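Side-chain contacts in titin (Homo sapiens, PDB 5JDD), which is a giant muscle protein whose I-band chain of immunoglobulin domains probably acts as an elastic element of the sarcomere, three tandem domains being present here: residues Thr74-Gly78 with Gln79-Lys83; Val13-Leu16 with Glu17-Val21; Val199-Tyr203 with Glu204-Tyr208; Thr161-Gly165 with Asn166-Ser170. One frame throughout, in Å; residues are numbered along the deposited sequence. Where two conformers were deposited one is given.

Followed from the N terminus, the four contacts lie in series along three immunoglobulin domains, and none encloses or crosses another. Contact 2 comes first, closing the turn between strands 13-16 and 21-27, and contact 1 closes the hairpin of strands 71-77 and 80-89 in the same domain; strand 80-89 runs beside strand 13-16, so both belong to one sheet, their centres 23 Å apart. Contact 4 forms the equivalent hairpin of the second domain, and its turn meets that of contact 2 where Glu-17 packs on Asn-166. Contact 3 rounds the loop after strand 195-201 in the third domain, about 75 Å from contact 1, centre to centre.

Contact 1. Residues Thr74-Gly78 with Gln79-Lys83; sequences TAVVG and QLECK
Strands 74-77 and 80-83 run antiparallel, their axes approaching to 4.7 Å, with 164° between their N-to-C directions, and a type II' turn from Val-77 to Leu-80 joins them, with Gly-78 at positive phi. Four backbone hydrogen bonds tie the pairs Ala-75 with Cys-82 and Val-77 with Leu-80; the straightest runs from Val-77 N to Leu-80 O (2.8 Å).

On one face Thr-74 and Lys-83 lie side by side. The lysine chain runs extended through CE and bends at its last torsion (chi4 -69°), which brings NZ back to donate to Thr-74 OG1 at 2.9 Å, while its CG passes 3.3 Å from the same oxygen. Glu-81 lies along Val-76, CG to CG2 4.1 Å, and its OE1 comes to 4.0 Å from Thr-74 CG2.

The other face is apolar: Ala-75 CB meets Cys-82 SG at 3.9 Å, and Val-25 and Ile-6 of the opposing sheet pack on the cysteine side chain. Leu-80 CB is 3.1 Å from Val-77 O. The hairpin is two-sided, its Ala-75 and Cys-82 side contributing to the core of the sandwich and its Thr-74 side using the ammonium of an exposed lysine to satisfy a buried hydroxyl.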
ATOM      1  N   THR A  74      28.548 -20.610  22.229  1.00 10.06           N
ATOM      2  CA  THR A  74      29.275 -20.957  23.437  1.00 12.64           C
ATOM      3  C   THR A  74      30.700 -20.417  23.374  1.00 12.66           C
ATOM      4  O   THR A  74      31.405 -20.607  22.375  1.00 13.57           O
ATOM      5  CB  THR A  74      29.336 -22.483  23.625  1.00 12.88           C
ATOM      6  OG1 THR A  74      28.008 -23.014  23.608  1.00 16.02           O
ATOM      7  CG2 THR A  74      30.018 -22.854  24.942  1.00 14.77           C
ATOM      8  N   ALA A  75      31.116 -19.732  24.438  1.00  9.88           N
ATOM      9  CA  ALA A  75      32.518 -19.371  24.618  1.00  9.68           C
ATOM     10  C   ALA A  75      33.154 -20.376  25.565  1.00 13.41           C
ATOM     11  O   ALA A  75      32.601 -20.673  26.623  1.00 12.17           O
ATOM     12  CB  ALA A  75      32.649 -17.974  25.175  1.00 12.26           C
ATOM     13  N   VAL A  76      34.311 -20.899  25.176  1.00 12.85           N
ATOM     14  CA  VAL A  76      35.052 -21.841  26.001  1.00 11.56           C
ATOM     15  C   VAL A  76      36.378 -21.233  26.424  1.00 13.74           C
ATOM     16  O   VAL A  76      37.161 -20.797  25.578  1.00 15.39           O
ATOM     17  CB  VAL A  76      35.326 -23.159  25.265  1.00 14.58           C
ATOM     18  CG1 VAL A  76      36.084 -24.124  26.165  1.00 19.45           C
ATOM     19  CG2 VAL A  76      34.025 -23.788  24.802  1.00 16.29           C
ATOM     20  N   VAL A  77      36.606 -21.199  27.736  1.00 15.29           N
ATOM     21  CA  VAL A  77      37.824 -20.661  28.324  1.00 20.72           C
ATOM     22  C   VAL A  77      38.366 -21.720  29.276  1.00 22.50           C
ATOM     23  O   VAL A  77      37.832 -21.903  30.371  1.00 23.60           O
ATOM     24  CB  VAL A  77      37.525 -19.378  29.124  1.00 20.46           C
ATOM     25  CG1 VAL A  77      38.806 -18.795  29.690  1.00 25.79           C
ATOM     26  CG2 VAL A  77      36.799 -18.353  28.253  1.00 20.28           C
ATOM     27  N   GLY A  78      39.414 -22.429  28.864  1.00 26.88           N
ATOM     28  CA  GLY A  78      39.860 -23.589  29.618  1.00 25.68           C
ATOM     29  C   GLY A  78      38.756 -24.633  29.630  1.00 20.28           C
ATOM     30  O   GLY A  78      38.266 -25.035  28.575  1.00 25.37           O
ATOM     31  N   GLN A  79      38.351 -25.065  30.822  1.00 25.54           N
ATOM     32  CA  GLN A  79      37.208 -25.967  30.938  1.00 30.79           C
ATOM     33  C   GLN A  79      35.937 -25.191  31.279  1.00 29.86           C
ATOM     34  O   GLN A  79      34.865 -25.782  31.436  1.00 34.94           O
ATOM     35  CB  GLN A  79      37.463 -27.037  31.998  1.00 33.81           C
ATOM     36  CG  GLN A  79      38.665 -27.921  31.724  1.00 37.00           C
ATOM     37  CD  GLN A  79      39.018 -28.789  32.912  1.00 48.33           C
ATOM     38  OE1 GLN A  79      38.177 -29.062  33.768  1.00 54.47           O
ATOM     39  NE2 GLN A  79      40.270 -29.221  32.977  1.00 48.94           N
ATOM     40  N   LEU A  80      36.069 -23.870  31.401  1.00 22.36           N
ATOM     41  CA  LEU A  80      34.931 -23.005  31.706  1.00 21.06           C
ATOM     42  C   LEU A  80      34.176 -22.706  30.425  1.00 21.16           C
ATOM     43  O   LEU A  80      34.783 -22.453  29.382  1.00 23.40           O
ATOM     44  CB  LEU A  80      35.397 -21.689  32.334  1.00 24.35           C
ATOM     45  CG  LEU A  80      36.293 -21.795  33.569  1.00 30.32           C
ATOM     46  CD1 LEU A  80      36.910 -20.442  33.877  1.00 31.83           C
ATOM     47  CD2 LEU A  80      35.506 -22.308  34.765  1.00 33.69           C
ATOM     48  N   GLU A  81      32.852 -22.742  30.502  1.00 17.49           N
ATOM     49  CA  GLU A  81      32.021 -22.411  29.353  1.00 16.63           C
ATOM     50  C   GLU A  81      30.941 -21.428  29.752  1.00 19.59           C
ATOM     51  O   GLU A  81      30.532 -21.366  30.914  1.00 23.62           O
ATOM     52  CB  GLU A  81      31.376 -23.665  28.763  1.00 21.69           C
ATOM     53  CG  GLU A  81      32.357 -24.749  28.366  1.00 30.09           C
ATOM     54  CD  GLU A  81      31.665 -25.958  27.773  1.00 40.58           C
ATOM     55  OE1 GLU A  81      30.448 -25.861  27.494  1.00 39.06           O
ATOM     56  OE2 GLU A  81      32.337 -27.000  27.593  1.00 42.34           O
ATOM     57  N   CYS A  82      30.485 -20.655  28.776  1.00 15.31           N
ATOM     58  CA  CYS A  82      29.313 -19.809  28.955  1.00 14.40           C
ATOM     59  C   CYS A  82      28.594 -19.676  27.622  1.00 14.47           C
ATOM     60  O   CYS A  82      29.211 -19.731  26.555  1.00 17.05           O
ATOM     61  CB  CYS A  82      29.678 -18.435  29.532  1.00 20.79           C
ATOM     62  SG  CYS A  82      31.049 -17.597  28.712  1.00 27.35           S
ATOM     63  N   LYS A  83      27.280 -19.513  27.691  1.00 13.78           N
ATOM     64  CA  LYS A  83      26.446 -19.560  26.508  1.00 14.92           C
ATOM     65  C   LYS A  83      25.514 -18.366  26.440  1.00 13.33           C
ATOM     66  O   LYS A  83      25.101 -17.821  27.466  1.00 13.98           O
ATOM     67  CB  LYS A  83      25.600 -20.835  26.518  1.00 17.58           C
ATOM     68  CG  LYS A  83      26.389 -22.119  26.386  1.00 21.69           C
ATOM     69  CD  LYS A  83      25.507 -23.321  26.685  1.00 26.43           C
ATOM     70  CE  LYS A  83      26.311 -24.620  26.665  1.00 37.07           C
ATOM     71  NZ  LYS A  83      26.772 -24.974  25.291  1.00 38.96           N
TER

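Contact 2. Residues Val13-Leu16 with Glu17-Val21; sequences VTAL and ENATV
Val-21 packs against both Val-13 and Ala-15 where the chain doubles back after strand 13-16. From its CB, which lies 3.9 Å from Val-13 CG1, the side chain forks. The CG1 branch does most of the touching: with chi1 at -58° it stands beside the backbone N, and this turns it to Ala-15 CB at 3.5 Å, tighter than ordinary van der Waals contact, and to Val-13 CG1 at 3.8 Å. The two valines meet at a slant rather than along their lengths. Val-13 directs CG1 at its partner because that methyl is anti to the backbone N (chi1 177°).

Nearer the bend, Ala-15 CB also faces Ala-19 CB at 4.1 Å, so a short row of methyl groups fills the inside of the return. A type II turn from Leu-16 to Ala-19 makes the reversal, closed by the hydrogen bond from Ala-19 N to Leu-16 O at 3.0 Å. Asn-18 occupies the third position of this turn with positive phi, and its ND2 is held by Asn-64 OD1. Ala-19 CB sits 3.1 Å from Leu-16 O, which brings this carbonyl close against the methyl as well as the amide.

Backbone bonds of Val-13, Ala-15 and Glu-17 hold the segment at the edge of its sheet, parallel to strand 80-89; beyond the turn the chain enters strand 21-27 of the opposing sheet, while Glu-17 reaches Asn-166 of the next domain.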
ATOM      1  N   VAL A  13      21.377 -11.677  22.297  1.00 11.32           N
ATOM      2  CA  VAL A  13      21.179 -10.570  21.371  1.00 12.23           C
ATOM      3  C   VAL A  13      19.929 -10.840  20.552  1.00 14.00           C
ATOM      4  O   VAL A  13      19.736 -11.959  20.063  1.00 12.30           O
ATOM      5  CB  VAL A  13      22.339 -10.482  20.361  1.00 17.75           C
ATOM      6  CG1 VAL A  13      22.090  -9.366  19.341  1.00 18.06           C
ATOM      7  CG2 VAL A  13      23.644 -10.270  21.065  1.00 25.35           C
ATOM      8  N   THR A  14      19.089  -9.817  20.397  1.00 12.71           N
ATOM      9  CA  THR A  14      17.984  -9.860  19.455  1.00 12.16           C
ATOM     10  C   THR A  14      18.257  -8.763  18.443  1.00 14.21           C
ATOM     11  O   THR A  14      18.460  -7.610  18.824  1.00 16.49           O
ATOM     12  CB  THR A  14      16.651  -9.600  20.154  1.00 14.71           C
ATOM     13  OG1 THR A  14      16.390 -10.669  21.070  1.00 18.24           O
ATOM     14  CG2 THR A  14      15.517  -9.527  19.142  1.00 16.13           C
ATOM     15  N   ALA A  15      18.283  -9.111  17.159  1.00 10.00           N
ATOM     16  CA  ALA A  15      18.621  -8.148  16.127  1.00 10.41           C
ATOM     17  C   ALA A  15      17.920  -8.475  14.820  1.00 10.79           C
ATOM     18  O   ALA A  15      17.532  -9.623  14.570  1.00 13.79           O
ATOM     19  CB  ALA A  15      20.128  -8.112  15.909  1.00 13.00           C
ATOM     20  N   LEU A  16      17.768  -7.456  13.985  1.00 10.64           N
ATOM     21  CA  LEU A  16      17.174  -7.617  12.671  1.00  9.65           C
ATOM     22  C   LEU A  16      18.114  -8.338  11.719  1.00 11.45           C
ATOM     23  O   LEU A  16      19.334  -8.169  11.787  1.00 11.73           O
ATOM     24  CB  LEU A  16      16.797  -6.251  12.099  1.00 13.81           C
ATOM     25  CG  LEU A  16      15.411  -5.788  12.529  1.00 17.15           C
ATOM     26  CD1 LEU A  16      15.253  -4.283  12.372  1.00 27.40           C
ATOM     27  CD2 LEU A  16      14.373  -6.519  11.691  1.00 15.28           C
ATOM     28  N   GLU A  17      17.532  -9.139  10.835  1.00 12.44           N
ATOM     29  CA  GLU A  17      18.275  -9.759   9.751  1.00 10.17           C
ATOM     30  C   GLU A  17      19.129  -8.694   9.053  1.00 11.77           C
ATOM     31  O   GLU A  17      18.692  -7.541   8.900  1.00 13.92           O
ATOM     32  CB  GLU A  17      17.290 -10.408   8.771  1.00 14.40           C
ATOM     33  CG  GLU A  17      17.940 -11.174   7.634  1.00 17.43           C
ATOM     34  CD  GLU A  17      16.963 -12.031   6.844  1.00 22.08           C
ATOM     35  OE1 GLU A  17      15.745 -12.029   7.145  1.00 17.35           O
ATOM     36  OE2 GLU A  17      17.430 -12.723   5.913  1.00 21.01           O
ATOM     37  N   ASN A  18      20.353  -9.086   8.684  1.00 13.14           N
ATOM     38  CA  ASN A  18      21.350  -8.225   8.023  1.00 13.49           C
ATOM     39  C   ASN A  18      22.123  -7.292   8.977  1.00 13.24           C
ATOM     40  O   ASN A  18      23.038  -6.594   8.547  1.00 16.09           O
ATOM     41  CB  ASN A  18      20.769  -7.458   6.819  1.00 14.41           C
ATOM     42  CG  ASN A  18      20.102  -8.373   5.804  1.00 24.72           C
ATOM     43  OD1 ASN A  18      18.917  -8.218   5.495  1.00 27.30           O
ATOM     44  ND2 ASN A  18      20.858  -9.335   5.285  1.00 28.35           N
ATOM     45  N   ALA A  19      21.787  -7.304  10.265  1.00 11.77           N
ATOM     46  CA  ALA A  19      22.552  -6.526  11.241  1.00 11.47           C
ATOM     47  C   ALA A  19      23.906  -7.163  11.510  1.00 14.38           C
ATOM     48  O   ALA A  19      24.127  -8.344  11.217  1.00 13.78           O
ATOM     49  CB  ALA A  19      21.789  -6.375  12.551  1.00 14.39           C
ATOM     50  N   THR A  20      24.804  -6.378  12.096  1.00 11.45           N
ATOM     51  CA  THR A  20      26.049  -6.905  12.630  1.00 12.81           C
ATOM     52  C   THR A  20      25.949  -6.855  14.149  1.00 13.71           C
ATOM     53  O   THR A  20      25.612  -5.810  14.723  1.00 17.02           O
ATOM     54  CB  THR A  20      27.246  -6.088  12.146  1.00 15.53           C
ATOM     55  OG1 THR A  20      27.406  -6.296  10.738  1.00 18.44           O
ATOM     56  CG2 THR A  20      28.524  -6.519  12.875  1.00 18.49           C
ATOM     57  N   VAL A  21      26.235  -7.983  14.797  1.00 12.28           N
ATOM     58  CA  VAL A  21      26.069  -8.117  16.244  1.00 11.28           C
ATOM     59  C   VAL A  21      27.321  -8.731  16.854  1.00 10.08           C
ATOM     60  O   VAL A  21      28.207  -9.197  16.130  1.00 11.81           O
ATOM     61  CB  VAL A  21      24.863  -9.004  16.601  1.00 14.16           C
ATOM     62  CG1 VAL A  21      23.594  -8.437  15.990  1.00 15.83           C
ATOM     63  CG2 VAL A  21      25.092 -10.449  16.128  1.00 13.69           C
TER

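Contact 3. Residues Val199-Tyr203 with Glu204-Tyr208; sequences VTVNY and EGISY
Val-201 and Tyr-203 both meet Ile-206 in the loop that leaves strand 195-201 of an immunoglobulin I-set domain, a beta-sandwich, and crosses toward strand 209-212 in the other sheet. Val-199 and Thr-200 belong to the strand itself and lead up to the contact.

Val-201 is the last residue of the strand and opens the contact. Its CG2 approaches Ile-206 CG1 at 4.2 Å, the two branched side chains reaching toward each other tip to tip. On the isoleucine, CG1 stands between the backbone N and the carbonyl carbon (chi1 52°), an orientation that points this branch back at the strand. Both side chains are buried, and His-232 touches both.

Asn-202 then lays its amide over one face of the next ring: CG lies 3.6 Å from the plane of the Tyr-203 ring, displaced toward its rim, while OD1 accepts a hydrogen bond from Met-179 N. That bond ties the loop to the backbone just before strand 180-182.

Tyr-203 ends the segment, and its ring leads away from the loop, leaving CB and the carbonyl to make the contact. Glu-204 carries the chain outward and forms a salt bridge with Lys-229, and Gly-205, at positive phi, turns it back. No hydrogen bond joins the two segments, which meet through carbon contacts. Ile-206 meets Tyr-203 with both branches: CG2 approaches Tyr-203 CB at 4.0 Å, and CG1 rests 3.6 Å from Tyr-203 O.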
ATOM      1  N   VAL A 199     -31.023  11.691 -14.234  1.00 10.06           N
ATOM      2  CA  VAL A 199     -30.653  10.281 -14.330  0.61 10.03           C
ATOM      3  C   VAL A 199     -30.426   9.746 -12.941  1.00 12.03           C
ATOM      4  O   VAL A 199     -30.081  10.488 -12.026  1.00 12.97           O
ATOM      5  CB  VAL A 199     -29.334  10.037 -15.089  0.61 19.08           C
ATOM      6  CG1 VAL A 199     -29.514  10.227 -16.554  0.61 20.97           C
ATOM      7  CG2 VAL A 199     -28.229  10.936 -14.556  0.61 16.39           C
ATOM      8  N   THR A 200     -30.646   8.450 -12.772  1.00 10.11           N
ATOM      9  CA  THR A 200     -30.313   7.805 -11.510  1.00 10.70           C
ATOM     10  C   THR A 200     -29.293   6.723 -11.803  1.00  8.93           C
ATOM     11  O   THR A 200     -29.407   6.016 -12.812  1.00 10.15           O
ATOM     12  CB  THR A 200     -31.551   7.218 -10.815  1.00 11.45           C
ATOM     13  OG1 THR A 200     -32.523   8.259 -10.643  1.00 14.71           O
ATOM     14  CG2 THR A 200     -31.175   6.652  -9.450  1.00 13.58           C
ATOM     15  N   VAL A 201     -28.270   6.634 -10.960  1.00 10.00           N
ATOM     16  CA  VAL A 201     -27.217   5.623 -11.111  1.00 10.19           C
ATOM     17  C   VAL A 201     -27.221   4.669  -9.924  1.00  9.21           C
ATOM     18  O   VAL A 201     -27.947   4.882  -8.950  1.00 12.80           O
ATOM     19  CB  VAL A 201     -25.820   6.255 -11.258  1.00  9.14           C
ATOM     20  CG1 VAL A 201     -25.739   7.084 -12.543  1.00  9.47           C
ATOM     21  CG2 VAL A 201     -25.484   7.126 -10.044  1.00  9.57           C
ATOM     22  N   ASN A 202     -26.413   3.614  -9.994  1.00 10.69           N
ATOM     23  CA  ASN A 202     -26.406   2.609  -8.930  1.00  8.73           C
ATOM     24  C   ASN A 202     -25.448   2.859  -7.760  1.00 12.04           C
ATOM     25  O   ASN A 202     -25.557   2.203  -6.724  1.00 16.57           O
ATOM     26  CB  ASN A 202     -26.192   1.200  -9.511  1.00 11.86           C
ATOM     27  CG  ASN A 202     -24.868   1.047 -10.257  1.00  9.60           C
ATOM     28  OD1 ASN A 202     -24.246   2.025 -10.680  1.00 12.21           O
ATOM     29  ND2 ASN A 202     -24.447  -0.201 -10.444  1.00 12.34           N
ATOM     30  N   TYR A 203     -24.508   3.788  -7.918  1.00 10.82           N
ATOM     31  CA  TYR A 203     -23.507   4.038  -6.886  1.00 10.74           C
ATOM     32  C   TYR A 203     -23.400   5.509  -6.530  1.00  9.60           C
ATOM     33  O   TYR A 203     -23.453   6.380  -7.401  1.00 12.26           O
ATOM     34  CB  TYR A 203     -22.121   3.566  -7.340  1.00 11.96           C
ATOM     35  CG  TYR A 203     -21.981   2.095  -7.652  1.00  9.88           C
ATOM     36  CD1 TYR A 203     -22.196   1.131  -6.669  1.00 10.14           C
ATOM     37  CD2 TYR A 203     -21.570   1.672  -8.906  1.00 11.14           C
ATOM     38  CE1 TYR A 203     -22.039  -0.228  -6.945  1.00 12.03           C
ATOM     39  CE2 TYR A 203     -21.406   0.323  -9.195  1.00 10.25           C
ATOM     40  CZ  TYR A 203     -21.648  -0.624  -8.213  1.00 12.09           C
ATOM     41  OH  TYR A 203     -21.485  -1.968  -8.494  1.00 15.23           O
ATOM     42  N   GLU A 204     -23.209   5.779  -5.243  1.00 13.43           N
ATOM     43  CA  GLU A 204     -22.983   7.136  -4.779  1.00 14.77           C
ATOM     44  C   GLU A 204     -21.522   7.509  -4.996  1.00 12.56           C
ATOM     45  O   GLU A 204     -20.646   6.634  -4.956  1.00 15.26           O
ATOM     46  CB  GLU A 204     -23.326   7.222  -3.291  1.00 20.80           C
ATOM     47  CG  GLU A 204     -23.328   8.619  -2.728  1.00 33.85           C
ATOM     48  CD  GLU A 204     -24.140   8.722  -1.456  1.00 41.54           C
ATOM     49  OE1 GLU A 204     -23.740   8.106  -0.444  1.00 34.06           O
ATOM     50  OE2 GLU A 204     -25.179   9.420  -1.474  1.00 39.11           O
ATOM     51  N   GLY A 205     -21.264   8.791  -5.243  1.00 13.12           N
ATOM     52  CA  GLY A 205     -19.906   9.310  -5.220  1.00 15.73           C
ATOM     53  C   GLY A 205     -19.150   9.142  -6.519  1.00 12.56           C
ATOM     54  O   GLY A 205     -17.930   9.268  -6.559  1.00 13.47           O
ATOM     55  N   ILE A 206     -19.865   8.863  -7.599  1.00 11.81           N
ATOM     56  CA  ILE A 206     -19.192   8.697  -8.875  1.00 10.63           C
ATOM     57  C   ILE A 206     -18.951  10.044  -9.552  1.00 11.97           C
ATOM     58  O   ILE A 206     -19.591  11.044  -9.215  1.00 15.55           O
ATOM     59  CB  ILE A 206     -19.945   7.704  -9.775  1.00 12.02           C
ATOM     60  CG1 ILE A 206     -21.420   8.079  -9.885  1.00 18.29           C
ATOM     61  CG2 ILE A 206     -19.857   6.313  -9.170  1.00 15.60           C
ATOM     62  CD1 ILE A 206     -21.743   9.027 -11.004  1.00 18.01           C
ATOM     63  N   SER A 207     -17.995  10.072 -10.471  1.00 11.30           N
ATOM     64  CA  SER A 207     -17.729  11.268 -11.253  0.60 12.55           C
ATOM     65  C   SER A 207     -18.516  11.211 -12.552  1.00 12.25           C
ATOM     66  O   SER A 207     -18.768  10.130 -13.103  1.00 13.67           O
ATOM     67  CB  SER A 207     -16.238  11.407 -11.547  0.60 14.68           C
ATOM     68  OG  SER A 207     -15.515  11.625 -10.347  0.60 15.93           O
ATOM     69  N   TYR A 208     -18.902  12.374 -13.049  1.00  9.65           N
ATOM     70  CA  TYR A 208     -19.734  12.433 -14.238  1.00  9.76           C
ATOM     71  C   TYR A 208     -19.498  13.721 -15.008  1.00  8.96           C
ATOM     72  O   TYR A 208     -18.866  14.658 -14.513  1.00 11.89           O
ATOM     73  CB  TYR A 208     -21.215  12.370 -13.838  1.00 11.31           C
ATOM     74  CG  TYR A 208     -21.672  13.612 -13.094  1.00 11.38           C
ATOM     75  CD1 TYR A 208     -22.192  14.699 -13.785  1.00 13.42           C
ATOM     76  CD2 TYR A 208     -21.561  13.704 -11.704  1.00 14.67           C
ATOM     77  CE1 TYR A 208     -22.592  15.841 -13.122  1.00 15.01           C
ATOM     78  CE2 TYR A 208     -21.972  14.851 -11.029  1.00 19.12           C
ATOM     79  CZ  TYR A 208     -22.487  15.912 -11.750  1.00 21.38           C
ATOM     80  OH  TYR A 208     -22.906  17.079 -11.136  1.00 24.05           O
TER

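Contact 4. Residues Thr161-Gly165 with Asn166-Ser170; sequences TFVCG and NDQVS
Thr-161 and Ser-170 join hydroxyls across the hairpin, OG1 to OG 2.7 Å, at the end away from the turn. Each oxygen stands beside its own backbone N (chi1 -60° and -61°), which turns the two C-O bonds toward each other across the pair. Thr-161 is buried, and this short bond gives its hydroxyl a close partner.

Val-163 and Gln-168 share this face, which loosens away from the hydroxyl pair. Gln-168, with CG between the backbone N and the carbonyl carbon (chi1 68°) and extended beyond, brings NE2 to 3.8 Å from Thr-161 CG2, and a water bridges NE2 and Thr-161 OG1 through weak bonds only.

The opposite face carries Phe-162 and Val-169, with Cys-164 and Asp-167 nearer the turn. Phe-162 CB lies 4.0 Å from Val-169 CG1, and the aromatic ring runs on into the core, where it meets Trp-123 edge-to-face. Backbone hydrogen bonds pin this pair in both directions, with Phe-162 N to Val-169 O at 2.9 Å.

At the exposed turn, type II' from Cys-164 to Asp-167, Gly-165 has positive phi and Asn-166 points outward. Asp-167 N reaches Cys-164 O at 2.8 Å, closing the turn, and the aspartate carboxylate bends away to Ile-93 N through OD2.

Strand 158-164 is flanked by strand 123-125, with Leu-124, and Met-122 just before that strand, hydrogen-bonded to its backbone, while strand 108-114 of the opposing sheet covers the phenylalanine side and the turn faces Glu-17 of the preceding domain.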
ATOM      1  N   THR A 161       0.405  -6.137  -4.695  1.00 10.46           N
ATOM      2  CA  THR A 161       1.255  -6.836  -3.746  1.00 11.55           C
ATOM      3  C   THR A 161       2.088  -5.837  -2.960  1.00 10.51           C
ATOM      4  O   THR A 161       2.600  -4.882  -3.532  1.00 10.45           O
ATOM      5  CB  THR A 161       2.230  -7.766  -4.503  1.00 11.25           C
ATOM      6  OG1 THR A 161       1.491  -8.735  -5.260  1.00 13.57           O
ATOM      7  CG2 THR A 161       3.171  -8.483  -3.542  1.00 12.76           C
ATOM      8  N   PHE A 162       2.210  -6.052  -1.649  1.00  9.37           N
ATOM      9  CA  PHE A 162       3.207  -5.352  -0.849  1.00 10.83           C
ATOM     10  C   PHE A 162       4.338  -6.314  -0.507  1.00  9.68           C
ATOM     11  O   PHE A 162       4.092  -7.424  -0.030  1.00 10.24           O
ATOM     12  CB  PHE A 162       2.613  -4.793   0.449  1.00  9.80           C
ATOM     13  CG  PHE A 162       3.581  -3.932   1.205  1.00  7.57           C
ATOM     14  CD1 PHE A 162       4.380  -4.467   2.202  1.00 10.35           C
ATOM     15  CD2 PHE A 162       3.751  -2.605   0.862  1.00  9.18           C
ATOM     16  CE1 PHE A 162       5.304  -3.681   2.880  1.00 11.83           C
ATOM     17  CE2 PHE A 162       4.669  -1.809   1.530  1.00  9.77           C
ATOM     18  CZ  PHE A 162       5.457  -2.344   2.550  1.00  9.99           C
ATOM     19  N   VAL A 163       5.577  -5.900  -0.776  1.00  9.37           N
ATOM     20  CA  VAL A 163       6.755  -6.704  -0.445  1.00  8.44           C
ATOM     21  C   VAL A 163       7.391  -6.211   0.848  1.00  9.12           C
ATOM     22  O   VAL A 163       7.735  -5.034   0.977  1.00 12.35           O
ATOM     23  CB  VAL A 163       7.801  -6.664  -1.566  1.00 10.06           C
ATOM     24  CG1 VAL A 163       8.990  -7.556  -1.215  1.00 11.92           C
ATOM     25  CG2 VAL A 163       7.177  -7.107  -2.891  1.00 14.22           C
ATOM     26  N   CYS A 164       7.552  -7.131   1.795  1.00  9.67           N
ATOM     27  CA  CYS A 164       8.085  -6.816   3.112  1.00 10.19           C
ATOM     28  C   CYS A 164       9.226  -7.776   3.417  1.00 10.22           C
ATOM     29  O   CYS A 164       8.999  -8.916   3.851  1.00 12.43           O
ATOM     30  CB  CYS A 164       6.961  -6.980   4.137  1.00 10.87           C
ATOM     31  SG  CYS A 164       7.422  -6.756   5.855  1.00 14.05           S
ATOM     32  N   GLY A 165      10.454  -7.331   3.179  1.00 11.59           N
ATOM     33  CA  GLY A 165      11.600  -8.228   3.261  1.00 13.39           C
ATOM     34  C   GLY A 165      11.406  -9.425   2.341  1.00 13.12           C
ATOM     35  O   GLY A 165      11.193  -9.270   1.130  1.00 15.87           O
ATOM     36  N   ASN A 166      11.444 -10.621   2.919  1.00 14.35           N
ATOM     37  CA  ASN A 166      11.242 -11.845   2.154  1.00 13.99           C
ATOM     38  C   ASN A 166       9.812 -12.367   2.223  1.00 16.50           C
ATOM     39  O   ASN A 166       9.515 -13.456   1.723  1.00 23.25           O
ATOM     40  CB  ASN A 166      12.243 -12.904   2.621  1.00 13.44           C
ATOM     41  CG  ASN A 166      13.658 -12.440   2.454  1.00 20.25           C
ATOM     42  OD1 ASN A 166      14.015 -11.896   1.409  1.00 22.08           O
ATOM     43  ND2 ASN A 166      14.469 -12.601   3.495  1.00 20.87           N
ATOM     44  N   ASP A 167       8.932 -11.570   2.834  1.00 14.34           N
ATOM     45  CA  ASP A 167       7.504 -11.866   2.939  1.00 11.50           C
ATOM     46  C   ASP A 167       6.801 -10.997   1.880  1.00 13.65           C
ATOM     47  O   ASP A 167       7.339  -9.976   1.428  1.00 16.15           O
ATOM     48  CB  ASP A 167       6.991 -11.497   4.350  1.00 13.94           C
ATOM     49  CG  ASP A 167       5.770 -12.327   4.801  1.00 21.83           C
ATOM     50  OD1 ASP A 167       5.245 -13.133   3.999  1.00 24.16           O
ATOM     51  OD2 ASP A 167       5.333 -12.172   5.976  1.00 14.12           O
ATOM     52  N   GLN A 168       5.617 -11.408   1.454  1.00 11.50           N
ATOM     53  CA  GLN A 168       4.789 -10.525   0.642  1.00 12.08           C
ATOM     54  C   GLN A 168       3.326 -10.854   0.861  1.00 12.04           C
ATOM     55  O   GLN A 168       2.986 -11.950   1.299  1.00 15.52           O
ATOM     56  CB  GLN A 168       5.178 -10.596  -0.838  1.00 15.31           C
ATOM     57  CG  GLN A 168       4.869 -11.901  -1.532  1.00 21.91           C
ATOM     58  CD  GLN A 168       5.126 -11.822  -3.033  1.00 28.69           C
ATOM     59  OE1 GLN A 168       6.221 -11.458  -3.464  1.00 30.09           O
ATOM     60  NE2 GLN A 168       4.113 -12.151  -3.833  1.00 26.81           N
ATOM     61  N   VAL A 169       2.466  -9.884   0.586  1.00 11.60           N
ATOM     62  CA  VAL A 169       1.029 -10.058   0.734  1.00 13.21           C
ATOM     63  C   VAL A 169       0.347  -9.472  -0.499  1.00 12.49           C
ATOM     64  O   VAL A 169       0.769  -8.438  -1.009  1.00 12.66           O
ATOM     65  CB  VAL A 169       0.510  -9.406   2.052  1.00 11.88           C
ATOM     66  CG1 VAL A 169       0.798  -7.902   2.100  1.00 13.64           C
ATOM     67  CG2 VAL A 169      -0.970  -9.700   2.265  1.00 12.59           C
ATOM     68  N   SER A 170      -0.685 -10.148  -0.989  1.00 12.42           N
ATOM     69  CA  SER A 170      -1.390  -9.677  -2.179  1.00 11.25           C
ATOM     70  C   SER A 170      -2.899  -9.634  -1.963  1.00  8.98           C
ATOM     71  O   SER A 170      -3.451 -10.354  -1.122  1.00 10.73           O
ATOM     72  CB  SER A 170      -1.083 -10.562  -3.396  1.00 11.67           C
ATOM     73  OG  SER A 170       0.305 -10.558  -3.714  1.00 14.55           O
TER
HETATM   74  O   HOH W   1       3.393 -11.030  -6.887  1.00 35.00           O